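Local coordinates for protein 2-amino-4-hydroxy-6-hydroxymethyldihydropteridine pyrophosphokinase (Haemophilus influenzae, PDB 1CBK) that catalyses the transfer of pyrophosphate from ATP to 6-hydroxymethyl-7,8-dihydropterin, a step in folate biosynthesis, at residues L46-Y54 / L86-L94; Y54-E62 / F123-I131. All coordinates share one frame; numbering follows the deposited sequence.

Contact 1: residues L46-Y54 / L86-L94; sequences LGPQDQPDY and LRRWGERTL. With ROI (7,8-dihydro-7,7-dimethyl-6-hydroxypterin), chain D; SO4 (sulfate ion), chain C.
Arg-87 and Asp-50 join two irregular loops of the HPPK fold, 46-54 and 86-94, beside the pterin pocket. The NH1 and NH2 nitrogens of Arg-87 converge on one oxygen, with NH2 2.9 Å from Asp-50 OD1 and meeting it 66° out of the carboxylate plane. On its NE side the same guanidinium holds Glu-91, Arg-87 NE lying 2.9 Å from Glu-91 OE1 and NH2 bonding OE2, so one arginine ties both carboxylates together.

Among the neutral bonds, Gln-51 bridges the loops. Its CG sits between the backbone N and the carbonyl carbon (chi1 66°) and the chain then runs straight on, bringing Gln-51 NE2 3.0 Å from Trp-89 O. A second bond from NE2, to Pro-48 O, helps fix the rotation of the amide. Pro-48 CD rests 3.5 Å from Trp-89 CB, the two side chains crossing at about a right angle.

The bound pterin analogue lies against both loops. Its C8A is 3.5 Å above the Tyr-54 ring plane, over the centre, while its C16 methyl lies at the edge of the Trp-89 indole. Leu-46 reads the pterin with its backbone, taking a bond from N8 to its O at 2.9 Å and giving one from its N to N1. Arg-92, bent at chi2 and chi3, turns NE and NH2 onto Gly-90 O and presents one guanidinium face to pterin O9. Its NE also bonds the Tyr-54 hydroxyl, and Arg-92 NH2 reaches O3 of a sulfate, probably carried in from the crystallisation liquor, at 2.7 Å.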
loop_
_atom_site.group_PDB
_atom_site.type_symbol
_atom_site.label_atom_id
_atom_site.label_comp_id
_atom_site.label_asym_id
_atom_site.label_seq_id
_atom_site.Cartn_x
_atom_site.Cartn_y
_atom_site.Cartn_z
ATOM N N LEU A 46 -2.317 10.992 0.224
ATOM C CA LEU A 46 -2.756 9.676 -0.208
ATOM C C LEU A 46 -3.876 9.414 0.822
ATOM O O LEU A 46 -3.607 9.236 2.012
ATOM C CB LEU A 46 -1.638 8.616 -0.062
ATOM C CG LEU A 46 -2.117 7.161 -0.253
ATOM C CD1 LEU A 46 -2.722 6.974 -1.684
ATOM C CD2 LEU A 46 -0.959 6.196 -0.001
ATOM N N GLY A 47 -5.127 9.451 0.377
ATOM C CA GLY A 47 -6.244 9.245 1.285
ATOM C C GLY A 47 -7.275 10.325 1.019
ATOM O O GLY A 47 -7.354 10.825 -0.113
ATOM N N PRO A 48 -8.139 10.650 2.004
ATOM C CA PRO A 48 -9.161 11.694 1.839
ATOM C C PRO A 48 -8.424 12.945 1.322
ATOM O O PRO A 48 -7.298 13.228 1.755
ATOM C CB PRO A 48 -9.648 11.932 3.267
ATOM C CG PRO A 48 -9.431 10.625 3.944
ATOM C CD PRO A 48 -8.202 10.021 3.339
ATOM N N GLN A 49 -9.032 13.674 0.390
ATOM C CA GLN A 49 -8.371 14.853 -0.175
ATOM C C GLN A 49 -8.573 16.146 0.584
ATOM O O GLN A 49 -7.896 17.133 0.310
ATOM C CB GLN A 49 -8.726 15.017 -1.650
ATOM C CG GLN A 49 -8.151 13.909 -2.521
ATOM C CD GLN A 49 -6.645 13.853 -2.442
ATOM O OE1 GLN A 49 -5.956 14.748 -2.922
ATOM N NE2 GLN A 49 -6.121 12.817 -1.805
ATOM N N ASP A 50 -9.491 16.124 1.546
ATOM C CA ASP A 50 -9.774 17.300 2.366
ATOM C C ASP A 50 -8.828 17.420 3.579
ATOM O O ASP A 50 -9.269 17.592 4.726
ATOM C CB ASP A 50 -11.256 17.307 2.813
ATOM C CG ASP A 50 -11.662 16.063 3.579
ATOM O OD1 ASP A 50 -10.891 15.079 3.620
ATOM O OD2 ASP A 50 -12.780 16.066 4.148
ATOM N N GLN A 51 -7.525 17.282 3.324
ATOM C CA GLN A 51 -6.516 17.396 4.386
ATOM C C GLN A 51 -5.339 18.127 3.767
ATOM O O GLN A 51 -5.240 18.202 2.531
ATOM C CB GLN A 51 -6.097 16.022 4.929
ATOM C CG GLN A 51 -5.374 15.133 3.948
ATOM C CD GLN A 51 -5.024 13.787 4.570
ATOM O OE1 GLN A 51 -4.428 13.727 5.647
ATOM N NE2 GLN A 51 -5.440 12.707 3.917
ATOM N N PRO A 52 -4.467 18.728 4.597
ATOM C CA PRO A 52 -3.348 19.436 3.975
ATOM C C PRO A 52 -2.351 18.504 3.274
ATOM O O PRO A 52 -2.279 17.302 3.577
ATOM C CB PRO A 52 -2.691 20.153 5.164
ATOM C CG PRO A 52 -3.808 20.249 6.200
ATOM C CD PRO A 52 -4.481 18.927 6.065
ATOM N N ASP A 53 -1.592 19.066 2.344
ATOM C CA ASP A 53 -0.553 18.322 1.650
ATOM C C ASP A 53 0.480 17.932 2.705
ATOM O O ASP A 53 0.702 18.669 3.679
ATOM C CB ASP A 53 0.132 19.210 0.620
ATOM C CG ASP A 53 -0.675 19.376 -0.660
ATOM O OD1 ASP A 53 -1.728 18.721 -0.819
ATOM O OD2 ASP A 53 -0.223 20.169 -1.512
ATOM N N TYR A 54 1.164 16.816 2.472
ATOM C CA TYR A 54 2.170 16.326 3.403
ATOM C C TYR A 54 3.551 16.806 3.066
ATOM O O TYR A 54 3.794 17.255 1.939
ATOM C CB TYR A 54 2.203 14.800 3.365
ATOM C CG TYR A 54 1.094 14.143 4.137
ATOM C CD1 TYR A 54 -0.217 14.095 3.631
ATOM C CD2 TYR A 54 1.352 13.567 5.372
ATOM C CE1 TYR A 54 -1.243 13.467 4.369
ATOM C CE2 TYR A 54 0.340 12.946 6.109
ATOM C CZ TYR A 54 -0.942 12.895 5.609
ATOM O OH TYR A 54 -1.889 12.276 6.365
ATOM N N LEU A 86 -5.737 12.739 13.509
ATOM C CA LEU A 86 -7.155 13.117 13.562
ATOM C C LEU A 86 -8.198 12.116 13.043
ATOM O O LEU A 86 -9.376 12.216 13.388
ATOM C CB LEU A 86 -7.358 14.467 12.880
ATOM C CG LEU A 86 -6.488 15.621 13.383
ATOM C CD1 LEU A 86 -6.871 16.893 12.657
ATOM C CD2 LEU A 86 -6.628 15.798 14.899
ATOM N N ARG A 87 -7.774 11.175 12.201
ATOM C CA ARG A 87 -8.674 10.158 11.607
ATOM C C ARG A 87 -7.820 9.184 10.809
ATOM O O ARG A 87 -6.701 9.522 10.439
ATOM C CB ARG A 87 -9.687 10.831 10.652
ATOM C CG ARG A 87 -9.047 11.864 9.732
ATOM C CD ARG A 87 -9.969 12.237 8.597
ATOM N NE ARG A 87 -9.517 13.445 7.914
ATOM C CZ ARG A 87 -10.014 13.884 6.765
ATOM N NH1 ARG A 87 -11.033 13.245 6.194
ATOM N NH2 ARG A 87 -9.506 14.975 6.206
ATOM N N ARG A 88 -8.321 7.974 10.567
ATOM C CA ARG A 88 -7.573 7.008 9.747
ATOM C C ARG A 88 -7.429 7.606 8.336
ATOM O O ARG A 88 -8.350 8.226 7.817
ATOM C CB ARG A 88 -8.265 5.652 9.651
ATOM C CG ARG A 88 -7.357 4.618 8.984
ATOM C CD ARG A 88 -8.073 3.320 8.664
ATOM N NE ARG A 88 -8.397 2.538 9.854
ATOM C CZ ARG A 88 -9.121 1.417 9.850
ATOM N NH1 ARG A 88 -9.638 0.936 8.723
ATOM N NH2 ARG A 88 -9.342 0.781 10.989
ATOM N N TRP A 89 -6.252 7.436 7.756
ATOM C CA TRP A 89 -5.891 7.981 6.449
ATOM C C TRP A 89 -5.896 9.494 6.426
ATOM O O TRP A 89 -5.690 10.084 5.356
ATOM C CB TRP A 89 -6.800 7.469 5.319
ATOM C CG TRP A 89 -6.841 6.009 5.177
ATOM C CD1 TRP A 89 -7.873 5.193 5.505
ATOM C CD2 TRP A 89 -5.823 5.172 4.619
ATOM N NE1 TRP A 89 -7.570 3.889 5.173
ATOM C CE2 TRP A 89 -6.308 3.851 4.626
ATOM C CE3 TRP A 89 -4.541 5.413 4.097
ATOM C CZ2 TRP A 89 -5.577 2.768 4.136
ATOM C CZ3 TRP A 89 -3.802 4.327 3.601
ATOM C CH2 TRP A 89 -4.329 3.025 3.627
ATOM N N GLY A 90 -6.073 10.124 7.586
ATOM C CA GLY A 90 -6.106 11.580 7.625
ATOM C C GLY A 90 -4.895 12.251 8.265
ATOM O O GLY A 90 -3.816 11.655 8.374
ATOM N N GLU A 91 -5.134 13.461 8.779
ATOM C CA GLU A 91 -4.118 14.309 9.406
ATOM C C GLU A 91 -3.319 13.706 10.574
ATOM O O GLU A 91 -3.877 13.108 11.472
ATOM C CB GLU A 91 -4.753 15.628 9.862
ATOM C CG GLU A 91 -5.548 16.384 8.793
ATOM C CD GLU A 91 -7.018 15.950 8.666
ATOM O OE1 GLU A 91 -7.458 14.955 9.285
ATOM O OE2 GLU A 91 -7.748 16.638 7.919
ATOM N N ARG A 92 -2.010 13.936 10.578
ATOM C CA ARG A 92 -1.134 13.452 11.644
ATOM C C ARG A 92 0.045 14.428 11.734
ATOM O O ARG A 92 0.547 14.899 10.712
ATOM C CB ARG A 92 -0.612 12.050 11.316
ATOM C CG ARG A 92 0.254 12.036 10.037
ATOM C CD ARG A 92 0.148 10.739 9.297
ATOM N NE ARG A 92 -1.245 10.436 9.019
ATOM C CZ ARG A 92 -1.808 9.270 9.305
ATOM N NH1 ARG A 92 -1.073 8.289 9.837
ATOM N NH2 ARG A 92 -3.092 9.074 9.032
ATOM N N THR A 93 0.489 14.719 12.948
ATOM C CA THR A 93 1.613 15.622 13.143
ATOM C C THR A 93 2.946 14.974 12.744
ATOM O O THR A 93 3.879 15.673 12.363
ATOM C CB THR A 93 1.689 16.099 14.603
ATOM O OG1 THR A 93 1.744 14.959 15.457
ATOM C CG2 THR A 93 0.447 16.948 14.981
ATOM N N LEU A 94 3.035 13.646 12.833
ATOM C CA LEU A 94 4.265 12.929 12.493
ATOM C C LEU A 94 4.113 11.409 12.449
ATOM O O LEU A 94 3.450 10.817 13.296
ATOM C CB LEU A 94 5.374 13.251 13.531
ATOM C CG LEU A 94 6.747 12.563 13.374
ATOM C CD1 LEU A 94 7.540 13.256 12.264
ATOM C CD2 LEU A 94 7.511 12.622 14.687
HETATM N N1 ROI D . 0.042 11.070 2.122
HETATM C C2 ROI D . 1.246 11.673 1.835
HETATM N N2 ROI D . 1.322 12.423 0.703
HETATM N N3 ROI D . 2.340 11.551 2.625
HETATM C C4 ROI D . 2.327 10.806 3.753
HETATM O O4 ROI D . 3.310 10.720 4.506
HETATM C C4A ROI D . 1.123 10.106 4.091
HETATM N N5 ROI D . 1.073 9.361 5.156
HETATM C C6 ROI D . -0.049 8.662 5.551
HETATM C C7 ROI D . -1.270 8.611 4.594
HETATM C C16 ROI D . -1.281 7.265 3.772
HETATM C C15 ROI D . -2.579 8.823 5.366
HETATM N N8 ROI D . -1.207 9.660 3.530
HETATM C C8A ROI D . -0.030 10.303 3.196
HETATM O O9 ROI D . 0.030 8.093 6.687
HETATM S S SO4 C . -3.560 5.402 9.697
HETATM O O1 SO4 C . -3.570 4.268 8.597
HETATM O O2 SO4 C . -2.037 5.655 10.229
HETATM O O3 SO4 C . -4.122 6.603 9.027
HETATM O O4 SO4 C . -4.461 5.000 10.979
#

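Contact 2: residues Y54-E62 / F123-I131; sequences YVNAVAKIE and FVIVPLFEI. With ROI (7,8-dihydro-7,7-dimethyl-6-hydroxypterin), chain D.
Asn-56 points from its strand toward Phe-123 at the start of the helix. Asn-56 CB lies 3.6 Å from Phe-123 O, and CG is as close to Phe-123 CB. At the tip the amide splits its work: Asn-56 OD1 accepts from pterin N3 at 3.0 Å and Asn-56 ND2 donates to pterin O4 at 2.8 Å, both bonds nearly straight. Ser-43 OG and Leu-8 O also bond OD1 and ND2 respectively, which should hold the amide in one orientation. The amide and Phe-123 ring planes are only 20° apart, and that ring covers the pterin with N3 over its centre, on the face opposite Tyr-54.

In this ferredoxin-like alpha+beta fold, helix 123-131 lies on one face of the antiparallel sheet, crossing strand 54-62 at -41°, while helix 15-27 packs on the other. Val-58 is the main apolar residue of the strand here. Its CG2 meets Pro-127 CB at 3.6 Å, and CG1 faces the CD1 methyls of Leu-128 and Ile-131. Ile-131 CD1 also touches Lys-60 CB. One water donates to both Ala-57 O and Phe-123 O; a second accepts from Lys-60 NZ and donates to Ile-131 O.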
loop_
_atom_site.group_PDB
_atom_site.type_symbol
_atom_site.label_atom_id
_atom_site.label_comp_id
_atom_site.label_asym_id
_atom_site.label_seq_id
_atom_site.Cartn_x
_atom_site.Cartn_y
_atom_site.Cartn_z
ATOM N N TYR A 54 1.164 16.816 2.472
ATOM C CA TYR A 54 2.170 16.326 3.403
ATOM C C TYR A 54 3.551 16.806 3.066
ATOM O O TYR A 54 3.794 17.255 1.939
ATOM C CB TYR A 54 2.203 14.800 3.365
ATOM C CG TYR A 54 1.094 14.143 4.137
ATOM C CD1 TYR A 54 -0.217 14.095 3.631
ATOM C CD2 TYR A 54 1.352 13.567 5.372
ATOM C CE1 TYR A 54 -1.243 13.467 4.369
ATOM C CE2 TYR A 54 0.340 12.946 6.109
ATOM C CZ TYR A 54 -0.942 12.895 5.609
ATOM O OH TYR A 54 -1.889 12.276 6.365
ATOM N N VAL A 55 4.438 16.773 4.063
ATOM C CA VAL A 55 5.861 17.077 3.853
ATOM C C VAL A 55 6.512 15.710 4.193
ATOM O O VAL A 55 6.223 15.120 5.254
ATOM C CB VAL A 55 6.407 18.236 4.721
ATOM C CG1 VAL A 55 7.908 18.449 4.430
ATOM C CG2 VAL A 55 5.668 19.527 4.386
ATOM N N ASN A 56 7.282 15.181 3.237
ATOM C CA ASN A 56 7.914 13.875 3.347
ATOM C C ASN A 56 9.420 13.868 3.150
ATOM O O ASN A 56 9.963 14.698 2.438
ATOM C CB ASN A 56 7.313 12.916 2.301
ATOM C CG ASN A 56 5.911 12.461 2.657
ATOM O OD1 ASN A 56 4.937 12.904 2.058
ATOM N ND2 ASN A 56 5.807 11.543 3.598
ATOM N N ALA A 57 10.084 12.898 3.770
ATOM C CA ALA A 57 11.524 12.751 3.637
ATOM C C ALA A 57 11.873 11.328 4.029
ATOM O O ALA A 57 11.021 10.571 4.520
ATOM C CB ALA A 57 12.285 13.761 4.533
ATOM N N VAL A 58 13.120 10.960 3.753
ATOM C CA VAL A 58 13.660 9.635 4.084
ATOM C C VAL A 58 15.047 9.920 4.643
ATOM O O VAL A 58 15.806 10.703 4.056
ATOM C CB VAL A 58 13.793 8.679 2.824
ATOM C CG1 VAL A 58 14.458 7.345 3.234
ATOM C CG2 VAL A 58 12.406 8.359 2.222
ATOM N N ALA A 59 15.349 9.313 5.785
ATOM C CA ALA A 59 16.645 9.469 6.441
ATOM C C ALA A 59 17.418 8.146 6.432
ATOM O O ALA A 59 16.825 7.061 6.528
ATOM C CB ALA A 59 16.441 9.949 7.891
ATOM N N LYS A 60 18.735 8.240 6.311
ATOM C CA LYS A 60 19.594 7.064 6.307
ATOM C C LYS A 60 20.372 7.064 7.601
ATOM O O LYS A 60 20.984 8.087 7.959
ATOM C CB LYS A 60 20.570 7.136 5.129
ATOM C CG LYS A 60 21.593 5.993 5.048
ATOM C CD LYS A 60 22.588 6.237 3.887
ATOM C CE LYS A 60 23.645 5.160 3.830
ATOM N NZ LYS A 60 24.552 5.328 2.648
ATOM N N ILE A 61 20.334 5.951 8.330
ATOM C CA ILE A 61 21.072 5.853 9.593
ATOM C C ILE A 61 21.930 4.585 9.641
ATOM O O ILE A 61 21.685 3.648 8.889
ATOM C CB ILE A 61 20.143 5.819 10.859
ATOM C CG1 ILE A 61 19.212 4.604 10.823
ATOM C CG2 ILE A 61 19.382 7.152 11.048
ATOM C CD1 ILE A 61 18.485 4.368 12.145
ATOM N N GLU A 62 22.930 4.582 10.536
ATOM C CA GLU A 62 23.826 3.444 10.780
ATOM C C GLU A 62 23.572 3.226 12.247
ATOM O O GLU A 62 23.763 4.144 13.052
ATOM C CB GLU A 62 25.281 3.828 10.534
ATOM C CG GLU A 62 25.570 4.071 9.042
ATOM C CD GLU A 62 26.979 4.620 8.718
ATOM O OE1 GLU A 62 27.745 5.002 9.644
ATOM O OE2 GLU A 62 27.305 4.669 7.506
ATOM N N PHE A 123 6.108 9.484 -2.485
ATOM C CA PHE A 123 6.748 10.257 -1.425
ATOM C C PHE A 123 7.690 9.447 -0.547
ATOM O O PHE A 123 8.195 9.946 0.461
ATOM C CB PHE A 123 5.693 10.995 -0.585
ATOM C CG PHE A 123 4.555 10.133 -0.141
ATOM C CD1 PHE A 123 4.634 9.406 1.039
ATOM C CD2 PHE A 123 3.384 10.079 -0.885
ATOM C CE1 PHE A 123 3.569 8.629 1.474
ATOM C CE2 PHE A 123 2.305 9.305 -0.463
ATOM C CZ PHE A 123 2.396 8.581 0.716
ATOM N N VAL A 124 7.848 8.174 -0.891
ATOM C CA VAL A 124 8.742 7.282 -0.201
ATOM C C VAL A 124 9.891 6.951 -1.168
ATOM O O VAL A 124 11.076 7.142 -0.843
ATOM C CB VAL A 124 8.046 5.973 0.180
ATOM C CG1 VAL A 124 9.085 4.926 0.606
ATOM C CG2 VAL A 124 7.073 6.191 1.307
ATOM N N ILE A 125 9.542 6.499 -2.378
ATOM C CA ILE A 125 10.553 6.079 -3.354
ATOM C C ILE A 125 11.396 7.172 -3.977
ATOM O O ILE A 125 12.599 6.967 -4.198
ATOM C CB ILE A 125 9.954 5.163 -4.449
ATOM C CG1 ILE A 125 9.436 3.864 -3.813
ATOM C CG2 ILE A 125 10.983 4.875 -5.591
ATOM C CD1 ILE A 125 10.507 2.972 -3.184
ATOM N N VAL A 126 10.800 8.327 -4.261
ATOM C CA VAL A 126 11.569 9.415 -4.859
ATOM C C VAL A 126 12.673 9.905 -3.900
ATOM O O VAL A 126 13.830 10.097 -4.330
ATOM C CB VAL A 126 10.658 10.553 -5.371
ATOM C CG1 VAL A 126 11.453 11.812 -5.663
ATOM C CG2 VAL A 126 9.897 10.069 -6.600
ATOM N N PRO A 127 12.328 10.170 -2.611
ATOM C CA PRO A 127 13.327 10.625 -1.621
ATOM C C PRO A 127 14.397 9.517 -1.376
ATOM O O PRO A 127 15.574 9.821 -1.213
ATOM C CB PRO A 127 12.505 10.848 -0.338
ATOM C CG PRO A 127 11.139 11.035 -0.788
ATOM C CD PRO A 127 10.950 10.348 -2.112
ATOM N N LEU A 128 13.980 8.259 -1.281
ATOM C CA LEU A 128 14.933 7.146 -1.080
ATOM C C LEU A 128 15.951 7.089 -2.235
ATOM O O LEU A 128 17.150 6.955 -2.008
ATOM C CB LEU A 128 14.189 5.794 -0.958
ATOM C CG LEU A 128 15.016 4.516 -0.691
ATOM C CD1 LEU A 128 15.835 4.673 0.588
ATOM C CD2 LEU A 128 14.100 3.308 -0.561
ATOM N N PHE A 129 15.459 7.222 -3.468
ATOM C CA PHE A 129 16.306 7.190 -4.661
ATOM C C PHE A 129 17.314 8.328 -4.645
ATOM O O PHE A 129 18.453 8.184 -5.107
ATOM C CB PHE A 129 15.433 7.265 -5.910
ATOM C CG PHE A 129 16.206 7.322 -7.200
ATOM C CD1 PHE A 129 17.106 6.317 -7.545
ATOM C CD2 PHE A 129 16.022 8.384 -8.081
ATOM C CE1 PHE A 129 17.820 6.362 -8.758
ATOM C CE2 PHE A 129 16.720 8.445 -9.289
ATOM C CZ PHE A 129 17.624 7.428 -9.628
ATOM N N GLU A 130 16.906 9.466 -4.083
ATOM C CA GLU A 130 17.798 10.623 -4.012
ATOM C C GLU A 130 19.032 10.340 -3.130
ATOM O O GLU A 130 20.126 10.804 -3.420
ATOM C CB GLU A 130 17.029 11.845 -3.492
ATOM C CG GLU A 130 17.883 13.112 -3.331
ATOM C CD GLU A 130 17.130 14.267 -2.663
ATOM O OE1 GLU A 130 16.129 14.001 -1.975
ATOM O OE2 GLU A 130 17.546 15.443 -2.825
ATOM N N ILE A 131 18.874 9.559 -2.069
ATOM C CA ILE A 131 20.000 9.278 -1.171
ATOM C C ILE A 131 20.579 7.871 -1.278
ATOM O O ILE A 131 21.479 7.527 -0.520
ATOM C CB ILE A 131 19.656 9.545 0.336
ATOM C CG1 ILE A 131 18.580 8.581 0.845
ATOM C CG2 ILE A 131 19.210 10.982 0.523
ATOM C CD1 ILE A 131 18.219 8.806 2.310
HETATM N N1 ROI D . 0.042 11.070 2.122
HETATM C C2 ROI D . 1.246 11.673 1.835
HETATM N N2 ROI D . 1.322 12.423 0.703
HETATM N N3 ROI D . 2.340 11.551 2.625
HETATM C C4 ROI D . 2.327 10.806 3.753
HETATM O O4 ROI D . 3.310 10.720 4.506
HETATM C C4A ROI D . 1.123 10.106 4.091
HETATM N N5 ROI D . 1.073 9.361 5.156
HETATM C C6 ROI D . -0.049 8.662 5.551
HETATM C C7 ROI D . -1.270 8.611 4.594
HETATM C C16 ROI D . -1.281 7.265 3.772
HETATM C C15 ROI D . -2.579 8.823 5.366
HETATM N N8 ROI D . -1.207 9.660 3.530
HETATM C C8A ROI D . -0.030 10.303 3.196
HETATM O O9 ROI D . 0.030 8.093 6.687
HETATM O O HOH W 1 8.553 9.484 3.042
HETATM O O HOH W 2 22.673 5.331 0.349
#

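From the N terminus, strands 2-10 and 32-43 come first, and the loop 46-54 leads into strand 54-63. Contact 1 closes an excursion of 31 residues, mostly strand 54-63 and helix 67-80, by bringing 86-94 back to 46-54 before strand 95-101. Contact 2 spans 60 residues, from strand 54-63 to helix 122-131. Contact 1 opens earlier, at 46-54, and 86-94 falls inside that span, so the segments alternate and the closures cross rather than nest. Tyr-54 ends the first segment of contact 1 and begins that of contact 2. Contact 1 joins two loops beside the pocket, contact 2 the sheet and a helix in the interior; both border the pterin, and Leu-46 CB packs on Phe-123 CE2.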